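Local coordinates for nucleotidyl transferase AbiEii/AbiGii toxin family protein (PDB 6Y56) that is a nucleotidyltransferase toxin of a toxin-antitoxin system, probably blocking growth by inactivating the acceptor stems of tRNAs, at residues 161-166 / 187-192; 171-176 / 180-185. All coordinates share one frame; numbering follows the deposited sequence.

Both contacts join the same two elements, helices 163-174 and 180-189, which run roughly antiparallel as a helical hairpin. Contact 2 lies next to the connecting loop and is nested inside the larger loop closed by contact 1; their centres are about 12 Å apart. Each holds one side-on arginine-carboxylate salt bridge beside an apolar touch, but the polarity is exchanged: the acid comes from the first helix in contact 1, the arginine in contact 2. Contact 2 is buried, and its carboxylate lies almost coplanar with the guanidinium. Contact 1, at the far end of the hairpin, is only partly buried, and its two planar groups are turned 33° against each other.

Contact 1 (161-166 / 187-192); sequences VAEAEA and NHFASR
E163 and R192 face each other through a two-pronged salt bridge. R192 presents the side of its guanidinium, NE giving a bond of 2.8 Å to E163 OE2 and NH2 one of 2.9 Å to E163 OE1. Both N-H groups point almost straight at their oxygens, and both oxygens lie in the guanidinium plane. The carboxylate is met on its syn side but is tilted, its plane 33° from that of the guanidinium. E163 gets there by extension: CG lies anti to the backbone N (chi1 -172°) and the chain runs on straight, whereas R192 bends at chi3 to turn its edge to the acid. Alongside the ion pair, the F189 ring meets E163 CG edge-on, CE1 being 3.7 Å from it. The same ring approaches the methyl of A166 one turn along, F189 CZ to A166 CB 3.8 Å, an oblique apolar touch. These contacts close the open end of an antiparallel helical hairpin, where the start of helix 163-174 lies beside the end of helix 180-189. An acid in the first turn of one helix and a base just past the other are placed in a sense that the helix dipoles would probably favour. A162 is the N-cap of the first helix, its O accepting from A166 N. A type I turn from F189 to R192 brings the arginine round, held by R192 N to F189 O at 3.0 Å, while H188 O takes both S191 N and S191 OG. Further out, helix 50-59 lies against this side, with L54 on F189 and R58 in a long, weak ion pair with E163 OE1.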
loop_
_atom_site.group_PDB
_atom_site.type_symbol
_atom_site.label_atom_id
_atom_site.label_comp_id
_atom_site.label_asym_id
_atom_site.label_seq_id
_atom_site.Cartn_x
_atom_site.Cartn_y
_atom_site.Cartn_z
ATOM N N VAL A 161 -2.620 5.769 -6.350
ATOM C CA VAL A 161 -1.267 5.832 -6.889
ATOM C C VAL A 161 -1.196 5.122 -8.238
ATOM O O VAL A 161 -1.778 4.049 -8.439
ATOM C CB VAL A 161 -0.298 5.226 -5.851
ATOM C CG1 VAL A 161 -0.617 3.745 -5.576
ATOM C CG2 VAL A 161 1.158 5.384 -6.282
ATOM N N ALA A 162 -0.462 5.726 -9.169
ATOM C CA ALA A 162 -0.258 5.087 -10.458
ATOM C C ALA A 162 0.423 3.746 -10.260
ATOM O O ALA A 162 1.248 3.570 -9.354
ATOM C CB ALA A 162 0.620 5.968 -11.344
ATOM N N GLU A 163 0.080 2.787 -11.122
ATOM C CA GLU A 163 0.563 1.427 -10.938
ATOM C C GLU A 163 2.088 1.337 -11.006
ATOM O O GLU A 163 2.695 0.590 -10.237
ATOM C CB GLU A 163 -0.097 0.483 -11.938
ATOM C CG GLU A 163 0.235 -0.952 -11.640
ATOM C CD GLU A 163 -0.602 -1.941 -12.416
ATOM O OE1 GLU A 163 -1.707 -1.569 -12.871
ATOM O OE2 GLU A 163 -0.151 -3.099 -12.541
ATOM N N ALA A 164 2.724 2.080 -11.916
ATOM C CA ALA A 164 4.185 2.055 -11.991
ATOM C C ALA A 164 4.804 2.579 -10.704
ATOM O O ALA A 164 5.845 2.080 -10.254
ATOM C CB ALA A 164 4.667 2.902 -13.165
ATOM N N GLU A 165 4.186 3.605 -10.108
ATOM C CA GLU A 165 4.698 4.162 -8.865
ATOM C C GLU A 165 4.450 3.221 -7.689
ATOM O O GLU A 165 5.290 3.112 -6.795
ATOM C CB GLU A 165 4.101 5.548 -8.625
ATOM C CG GLU A 165 4.700 6.262 -7.431
ATOM C CD GLU A 165 4.557 7.761 -7.505
ATOM O OE1 GLU A 165 3.718 8.260 -8.292
ATOM O OE2 GLU A 165 5.284 8.454 -6.768
ATOM N N ALA A 166 3.300 2.544 -7.663
ATOM C CA ALA A 166 3.055 1.570 -6.603
ATOM C C ALA A 166 4.094 0.457 -6.637
ATOM O O ALA A 166 4.602 0.028 -5.590
ATOM C CB ALA A 166 1.650 0.981 -6.754
ATOM N N ASN A 187 4.581 -10.259 -6.497
ATOM C CA ASN A 187 4.209 -11.403 -7.319
ATOM C C ASN A 187 3.021 -11.080 -8.218
ATOM O O ASN A 187 2.959 -11.565 -9.353
ATOM C CB ASN A 187 3.930 -12.616 -6.431
ATOM C CG ASN A 187 3.629 -13.868 -7.229
ATOM O OD1 ASN A 187 4.519 -14.439 -7.851
ATOM N ND2 ASN A 187 2.376 -14.300 -7.209
ATOM N N HIS A 188 2.073 -10.260 -7.738
ATOM C CA HIS A 188 0.991 -9.800 -8.603
ATOM C C HIS A 188 1.495 -8.827 -9.653
ATOM O O HIS A 188 1.113 -8.933 -10.821
ATOM C CB HIS A 188 -0.127 -9.169 -7.777
ATOM C CG HIS A 188 -1.147 -10.150 -7.310
ATOM N ND1 HIS A 188 -2.089 -10.704 -8.150
ATOM C CD2 HIS A 188 -1.368 -10.684 -6.087
ATOM C CE1 HIS A 188 -2.848 -11.539 -7.460
ATOM N NE2 HIS A 188 -2.432 -11.543 -6.206
ATOM N N PHE A 189 2.343 -7.864 -9.271
ATOM C CA PHE A 189 2.865 -6.943 -10.278
ATOM C C PHE A 189 3.589 -7.716 -11.370
ATOM O O PHE A 189 3.509 -7.363 -12.552
ATOM C CB PHE A 189 3.809 -5.907 -9.658
ATOM C CG PHE A 189 3.119 -4.809 -8.904
ATOM C CD1 PHE A 189 2.293 -3.904 -9.541
ATOM C CD2 PHE A 189 3.309 -4.685 -7.544
ATOM C CE1 PHE A 189 1.661 -2.898 -8.824
ATOM C CE2 PHE A 189 2.693 -3.678 -6.825
ATOM C CZ PHE A 189 1.864 -2.787 -7.461
ATOM N N ALA A 190 4.262 -8.804 -10.993
ATOM C CA ALA A 190 5.004 -9.609 -11.954
ATOM C C ALA A 190 4.104 -10.310 -12.957
ATOM O O ALA A 190 4.595 -10.752 -14.003
ATOM C CB ALA A 190 5.859 -10.635 -11.215
ATOM N N SER A 191 2.814 -10.438 -12.661
ATOM C CA SER A 191 1.854 -11.047 -13.573
ATOM C C SER A 191 1.136 -10.026 -14.443
ATOM O O SER A 191 0.313 -10.415 -15.277
ATOM C CB SER A 191 0.817 -11.860 -12.789
ATOM O OG SER A 191 -0.114 -10.993 -12.171
ATOM N N ARG A 192 1.418 -8.742 -14.269
ATOM C CA ARG A 192 0.745 -7.666 -14.980
ATOM C C ARG A 192 1.735 -6.955 -15.892
ATOM O O ARG A 192 2.944 -7.191 -15.838
ATOM C CB ARG A 192 0.118 -6.686 -13.978
ATOM C CG ARG A 192 -0.978 -7.339 -13.127
ATOM C CD ARG A 192 -1.355 -6.513 -11.897
ATOM N NE ARG A 192 -1.909 -5.215 -12.259
ATOM C CZ ARG A 192 -3.193 -4.996 -12.522
ATOM N NH1 ARG A 192 -4.068 -5.991 -12.456
ATOM N NH2 ARG A 192 -3.594 -3.778 -12.851
#

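Contact 2 (171-176 / 180-185); sequences LARYRR and ARDLYD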
loop_
_atom_site.group_PDB
_atom_site.type_symbol
_atom_site.label_atom_id
_atom_site.label_comp_id
_atom_site.label_asym_id
_atom_site.label_seq_id
_atom_site.Cartn_x
_atom_site.Cartn_y
_atom_site.Cartn_z
ATOM N N LEU A 171 9.149 -1.989 -4.448
ATOM C CA LEU A 171 10.542 -2.369 -4.628
ATOM C C LEU A 171 11.467 -1.573 -3.721
ATOM O O LEU A 171 12.514 -2.078 -3.289
ATOM C CB LEU A 171 10.931 -2.146 -6.086
ATOM C CG LEU A 171 10.287 -3.076 -7.110
ATOM C CD1 LEU A 171 10.474 -2.545 -8.531
ATOM C CD2 LEU A 171 10.855 -4.486 -6.946
ATOM N N ALA A 172 11.117 -0.314 -3.456
ATOM C CA ALA A 172 11.936 0.510 -2.577
ATOM C C ALA A 172 11.928 -0.021 -1.152
ATOM O O ALA A 172 12.958 -0.006 -0.473
ATOM C CB ALA A 172 11.458 1.962 -2.627
ATOM N N ARG A 173 10.789 -0.491 -0.676
ATOM C CA ARG A 173 10.788 -1.089 0.656
ATOM C C ARG A 173 11.438 -2.466 0.650
ATOM O O ARG A 173 12.186 -2.804 1.577
ATOM C CB ARG A 173 9.374 -1.177 1.202
ATOM C CG ARG A 173 9.359 -1.820 2.586
ATOM C CD ARG A 173 8.166 -1.365 3.392
ATOM N NE ARG A 173 6.944 -1.984 2.903
ATOM C CZ ARG A 173 5.725 -1.591 3.250
ATOM N NH1 ARG A 173 5.573 -0.565 4.077
ATOM N NH2 ARG A 173 4.664 -2.219 2.764
ATOM N N TYR A 174 11.161 -3.268 -0.385
ATOM C CA TYR A 174 11.757 -4.596 -0.508
ATOM C C TYR A 174 13.271 -4.523 -0.456
ATOM O O TYR A 174 13.923 -5.427 0.083
ATOM C CB TYR A 174 11.292 -5.186 -1.837
ATOM C CG TYR A 174 11.453 -6.672 -2.036
ATOM C CD1 TYR A 174 10.619 -7.582 -1.402
ATOM C CD2 TYR A 174 12.394 -7.160 -2.928
ATOM C CE1 TYR A 174 10.755 -8.949 -1.627
ATOM C CE2 TYR A 174 12.534 -8.509 -3.160
ATOM C CZ TYR A 174 11.719 -9.392 -2.510
ATOM O OH TYR A 174 11.880 -10.741 -2.755
ATOM N N ARG A 175 13.843 -3.450 -0.997
ATOM C CA ARG A 175 15.280 -3.260 -1.001
ATOM C C ARG A 175 15.836 -3.111 0.411
ATOM O O ARG A 175 17.017 -3.407 0.650
ATOM C CB ARG A 175 15.554 -2.020 -1.843
ATOM C CG ARG A 175 16.952 -1.587 -1.890
ATOM C CD ARG A 175 17.279 -0.558 -0.830
ATOM N NE ARG A 175 18.712 -0.552 -0.764
ATOM C CZ ARG A 175 19.447 0.321 -0.103
ATOM N NH1 ARG A 175 20.762 0.208 -0.156
ATOM N NH2 ARG A 175 18.882 1.310 0.585
ATOM N N ARG A 176 15.021 -2.616 1.337
ATOM C CA ARG A 176 15.457 -2.346 2.703
ATOM C C ARG A 176 15.130 -3.479 3.661
ATOM O O ARG A 176 15.958 -3.818 4.516
ATOM C CB ARG A 176 14.820 -1.053 3.219
ATOM C CG ARG A 176 15.025 -0.837 4.719
ATOM C CD ARG A 176 14.481 0.495 5.189
ATOM N NE ARG A 176 13.022 0.523 5.125
ATOM C CZ ARG A 176 12.217 0.051 6.072
ATOM N NH1 ARG A 176 12.717 -0.487 7.184
ATOM N NH2 ARG A 176 10.900 0.124 5.906
ATOM N N ALA A 180 6.790 -10.481 3.724
ATOM C CA ALA A 180 6.000 -11.401 2.909
ATOM C C ALA A 180 4.843 -10.705 2.204
ATOM O O ALA A 180 4.488 -11.091 1.086
ATOM C CB ALA A 180 5.476 -12.563 3.758
ATOM N N ARG A 181 4.229 -9.696 2.837
ATOM C CA ARG A 181 3.125 -9.007 2.178
ATOM C C ARG A 181 3.615 -8.253 0.951
ATOM O O ARG A 181 2.926 -8.209 -0.077
ATOM C CB ARG A 181 2.419 -8.057 3.151
ATOM C CG ARG A 181 1.785 -8.744 4.363
ATOM C CD ARG A 181 1.277 -7.716 5.370
ATOM N NE ARG A 181 0.749 -8.334 6.586
ATOM C CZ ARG A 181 -0.120 -7.746 7.404
ATOM N NH1 ARG A 181 -0.563 -6.527 7.137
ATOM N NH2 ARG A 181 -0.545 -8.383 8.490
ATOM N N ASP A 182 4.826 -7.698 1.024
ATOM C CA ASP A 182 5.386 -7.027 -0.144
ATOM C C ASP A 182 5.745 -8.039 -1.225
ATOM O O ASP A 182 5.542 -7.779 -2.414
ATOM C CB ASP A 182 6.639 -6.246 0.231
ATOM C CG ASP A 182 6.351 -4.971 1.003
ATOM O OD1 ASP A 182 5.182 -4.541 1.074
ATOM O OD2 ASP A 182 7.316 -4.414 1.566
ATOM N N LEU A 183 6.294 -9.194 -0.829
ATOM C CA LEU A 183 6.579 -10.248 -1.800
ATOM C C LEU A 183 5.310 -10.685 -2.522
ATOM O O LEU A 183 5.304 -10.856 -3.747
ATOM C CB LEU A 183 7.216 -11.435 -1.078
ATOM C CG LEU A 183 7.473 -12.698 -1.910
ATOM C CD1 LEU A 183 8.477 -12.412 -3.024
ATOM C CD2 LEU A 183 7.966 -13.815 -1.009
ATOM N N TYR A 184 4.221 -10.885 -1.775
ATOM C CA TYR A 184 2.951 -11.242 -2.395
ATOM C C TYR A 184 2.526 -10.198 -3.427
ATOM O O TYR A 184 2.097 -10.532 -4.538
ATOM C CB TYR A 184 1.867 -11.407 -1.318
ATOM C CG TYR A 184 0.527 -11.740 -1.910
ATOM C CD1 TYR A 184 -0.332 -10.739 -2.364
ATOM C CD2 TYR A 184 0.133 -13.064 -2.066
ATOM C CE1 TYR A 184 -1.546 -11.041 -2.932
ATOM C CE2 TYR A 184 -1.090 -13.379 -2.637
ATOM C CZ TYR A 184 -1.915 -12.364 -3.076
ATOM O OH TYR A 184 -3.128 -12.683 -3.656
ATOM N N ASP A 185 2.591 -8.918 -3.053
ATOM C CA ASP A 185 2.142 -7.866 -3.961
ATOM C C ASP A 185 3.029 -7.790 -5.196
ATOM O O ASP A 185 2.531 -7.617 -6.311
ATOM C CB ASP A 185 2.091 -6.522 -3.230
ATOM C CG ASP A 185 1.043 -6.479 -2.120
ATOM O OD1 ASP A 185 0.124 -7.334 -2.078
ATOM O OD2 ASP A 185 1.161 -5.570 -1.271
#
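R173 lays the side of its guanidinium along the carboxylate of D182, the two groups nearly coplanar at 11°. R173 NE reaches D182 OD2 at 2.8 Å and R173 NH2 reaches D182 OD1 at 2.9 Å, each accepted on the syn lone pair of the oxygen. The NH2 bond is the straighter of the two. With CG anti to its backbone N (chi1 179°) and a bend at chi3, R173 crosses the short aspartate at about a right angle, and its CG also touches D182 OD2 at 3.5 Å. Beside the ion pair, Y174 leans over to L183: its OH meets L183 CD1 at 3.8 Å, and L183 CB stands obliquely to the ring. This is the loop-proximal end of the antiparallel hairpin of helices 163-174 and 180-189, with Y174 and D182 nearest in the backbone, 6.8 Å between CA atoms. R230 makes a cation-pi contact with the Y174 ring, and W252 and V256 of helix 249-259 pack on L183. K170 adds salt bridges to D182 OD1 and to D185 OD2, the latter also paired with R64. Gripped by two arginine nitrogens and a lysine, the buried D182 carboxylate is fixed in rotation, and its negative charge is probably well compensated within the hairpin.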